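Local structure of USG-1 protein homolog (Pseudomonas aeruginosa, 2HJS) at residues A124-S129 with E331-H336. The protein is a probable oxidoreductase of the aspartate-semialdehyde dehydrogenase family, thought to bind a nicotinamide cofactor and to act on an aldehyde group. Numbering follows the deposited sequence.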
loop_
_atom_site.group_PDB
_atom_site.type_symbol
_atom_site.label_atom_id
_atom_site.label_comp_id
_atom_site.label_asym_id
_atom_site.label_seq_id
_atom_site.Cartn_x
_atom_site.Cartn_y
_atom_site.Cartn_z
ATOM N N ALA A 124 -24.013 33.817 0.949
ATOM C CA ALA A 124 -24.717 33.219 -0.180
ATOM C C ALA A 124 -24.913 34.232 -1.315
ATOM O O ALA A 124 -25.244 35.378 -1.047
ATOM C CB ALA A 124 -26.083 32.725 0.288
ATOM N N PRO A 125 -24.768 33.812 -2.587
ATOM C CA PRO A 125 -24.388 32.484 -3.146
ATOM C C PRO A 125 -23.003 31.932 -2.757
ATOM O O PRO A 125 -22.007 32.652 -2.784
ATOM C CB PRO A 125 -24.477 32.686 -4.663
ATOM C CG PRO A 125 -24.541 34.197 -4.871
ATOM C CD PRO A 125 -25.111 34.802 -3.644
ATOM N N PHE A 126 -22.953 30.650 -2.390
ATOM C CA PHE A 126 -21.723 30.028 -1.940
ATOM C C PHE A 126 -20.908 29.501 -3.123
ATOM O O PHE A 126 -21.436 29.244 -4.211
ATOM C CB PHE A 126 -22.017 28.915 -0.922
ATOM C CG PHE A 126 -22.776 29.385 0.307
ATOM C CD1 PHE A 126 -22.098 29.844 1.429
ATOM C CD2 PHE A 126 -24.178 29.372 0.334
ATOM C CE1 PHE A 126 -22.789 30.265 2.560
ATOM C CE2 PHE A 126 -24.888 29.809 1.469
ATOM C CZ PHE A 126 -24.191 30.250 2.582
ATOM N N LEU A 127 -19.604 29.396 -2.921
ATOM C CA LEU A 127 -18.748 28.694 -3.858
ATOM C C LEU A 127 -17.720 27.903 -3.060
ATOM O O LEU A 127 -16.750 28.457 -2.524
ATOM C CB LEU A 127 -18.117 29.668 -4.861
ATOM C CG LEU A 127 -17.001 29.131 -5.771
ATOM C CD1 LEU A 127 -17.456 27.915 -6.591
ATOM C CD2 LEU A 127 -16.468 30.233 -6.683
ATOM N N LEU A 128 -17.959 26.597 -2.956
ATOM C CA LEU A 128 -17.213 25.753 -2.041
ATOM C C LEU A 128 -16.679 24.581 -2.797
ATOM O O LEU A 128 -17.250 24.195 -3.817
ATOM C CB LEU A 128 -18.130 25.222 -0.939
ATOM C CG LEU A 128 -18.981 26.291 -0.248
ATOM C CD1 LEU A 128 -20.170 25.654 0.430
ATOM C CD2 LEU A 128 -18.126 27.102 0.715
ATOM N N SER A 129 -15.595 24.002 -2.280
ATOM C CA SER A 129 -15.074 22.753 -2.812
ATOM C C SER A 129 -15.462 21.600 -1.895
ATOM O O SER A 129 -15.434 21.713 -0.666
ATOM C CB SER A 129 -13.540 22.801 -2.968
ATOM O OG SER A 129 -13.158 23.757 -3.946
ATOM N N GLU A 331 -27.096 19.401 1.623
ATOM C CA GLU A 331 -28.161 19.272 2.628
ATOM C C GLU A 331 -27.979 20.295 3.758
ATOM O O GLU A 331 -28.961 20.878 4.235
ATOM C CB GLU A 331 -28.237 17.837 3.161
ATOM C CG GLU A 331 -28.794 16.852 2.138
ATOM C CD GLU A 331 -28.753 15.399 2.582
ATOM O OE1 GLU A 331 -28.215 15.081 3.675
ATOM O OE2 GLU A 331 -29.235 14.548 1.813
ATOM N N LEU A 332 -26.721 20.546 4.143
ATOM C CA LEU A 332 -26.410 21.559 5.154
ATOM C C LEU A 332 -26.763 22.972 4.682
ATOM O O LEU A 332 -27.329 23.760 5.449
ATOM C CB LEU A 332 -24.933 21.490 5.587
ATOM C CG LEU A 332 -24.424 22.513 6.621
ATOM C CD1 LEU A 332 -25.200 22.419 7.917
ATOM C CD2 LEU A 332 -22.924 22.332 6.918
ATOM N N LEU A 333 -26.404 23.285 3.436
ATOM C CA LEU A 333 -26.690 24.585 2.833
ATOM C C LEU A 333 -28.193 24.850 2.739
ATOM O O LEU A 333 -28.640 25.976 2.917
ATOM C CB LEU A 333 -26.068 24.700 1.441
ATOM C CG LEU A 333 -24.560 24.743 1.239
ATOM C CD1 LEU A 333 -24.272 24.917 -0.233
ATOM C CD2 LEU A 333 -23.942 25.866 2.043
ATOM N N ILE A 334 -28.970 23.814 2.436
ATOM C CA ILE A 334 -30.436 23.922 2.451
ATOM C C ILE A 334 -30.978 24.160 3.858
ATOM O O ILE A 334 -31.859 25.002 4.048
ATOM C CB ILE A 334 -31.091 22.644 1.938
ATOM C CG1 ILE A 334 -30.886 22.501 0.451
ATOM C CG2 ILE A 334 -32.596 22.627 2.254
ATOM C CD1 ILE A 334 -31.374 21.161 -0.012
ATOM N N LYS A 335 -30.450 23.410 4.826
ATOM C CA LYS A 335 -31.007 23.327 6.173
ATOM C C LYS A 335 -31.028 24.671 6.886
ATOM O O LYS A 335 -32.107 25.158 7.225
ATOM C CB LYS A 335 -30.298 22.260 7.020
ATOM C CG LYS A 335 -30.984 21.953 8.359
ATOM C CD LYS A 335 -30.537 20.609 8.940
ATOM C CE LYS A 335 -30.737 20.516 10.467
ATOM N NZ LYS A 335 -29.461 20.752 11.234
ATOM N N HIS A 336 -29.870 25.283 7.126
ATOM C CA HIS A 336 -29.932 26.612 7.744
ATOM C C HIS A 336 -29.335 27.789 6.964
ATOM O O HIS A 336 -29.354 28.928 7.455
ATOM C CB HIS A 336 -29.600 26.631 9.261
ATOM C CG HIS A 336 -28.445 25.769 9.663
ATOM N ND1 HIS A 336 -28.553 24.402 9.809
ATOM C CD2 HIS A 336 -27.173 26.086 10.008
ATOM C CE1 HIS A 336 -27.387 23.910 10.195
ATOM N NE2 HIS A 336 -26.533 24.912 10.326
#
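A small, buried, wholly apolar contact joins Phe-126, just before strand 127-129, and Leu-128 on it, the outermost strand within the chain of the seven-stranded sheet, to Leu-333 in the last turns of helix 317-336. Three side chains account for the 123 Å² buried, and one methyl, Leu-333 CD2, makes the nearest approach to both Phe-126 and Leu-128. It lies over one face of the Phe-126 ring, 4.0 Å from the centroid and 15° off the normal, meeting the criterion for a CH-pi contact. Phe-126 CD2, on the rim, is the ring atom nearest Leu-333 CD2, at 3.9 Å. Ala-124 CA lies against the opposite face, 3.8 Å above the plane, so the ring is held between helix and its own chain. In Phe-126, CG stands anti to the carbonyl carbon (chi1 -58°) and the ring plane is roughly perpendicular to that of CA, CB and CG (chi2 -90°), which presents a face to the leucine. Leu-128, pointing to the same side, meets the same methyl tip to tip, with Leu-128 CD1 4.1 Å from Leu-333 CD2. The sheet belongs to the Rossmann-type domain, which in this family is assigned to NAD binding, and the helix follows strand 308-315 of the other sheet, so the chain's C-terminal end packs back onto the N-terminal domain. Leu-333 also touches Ile-96 on the adjacent parallel strand 94-97, to which Phe-126 and Leu-128 are tied by backbone hydrogen bonds. Glu-331, pointing to a different side of the helix, forms a salt bridge through OE2 to Arg-29 NE.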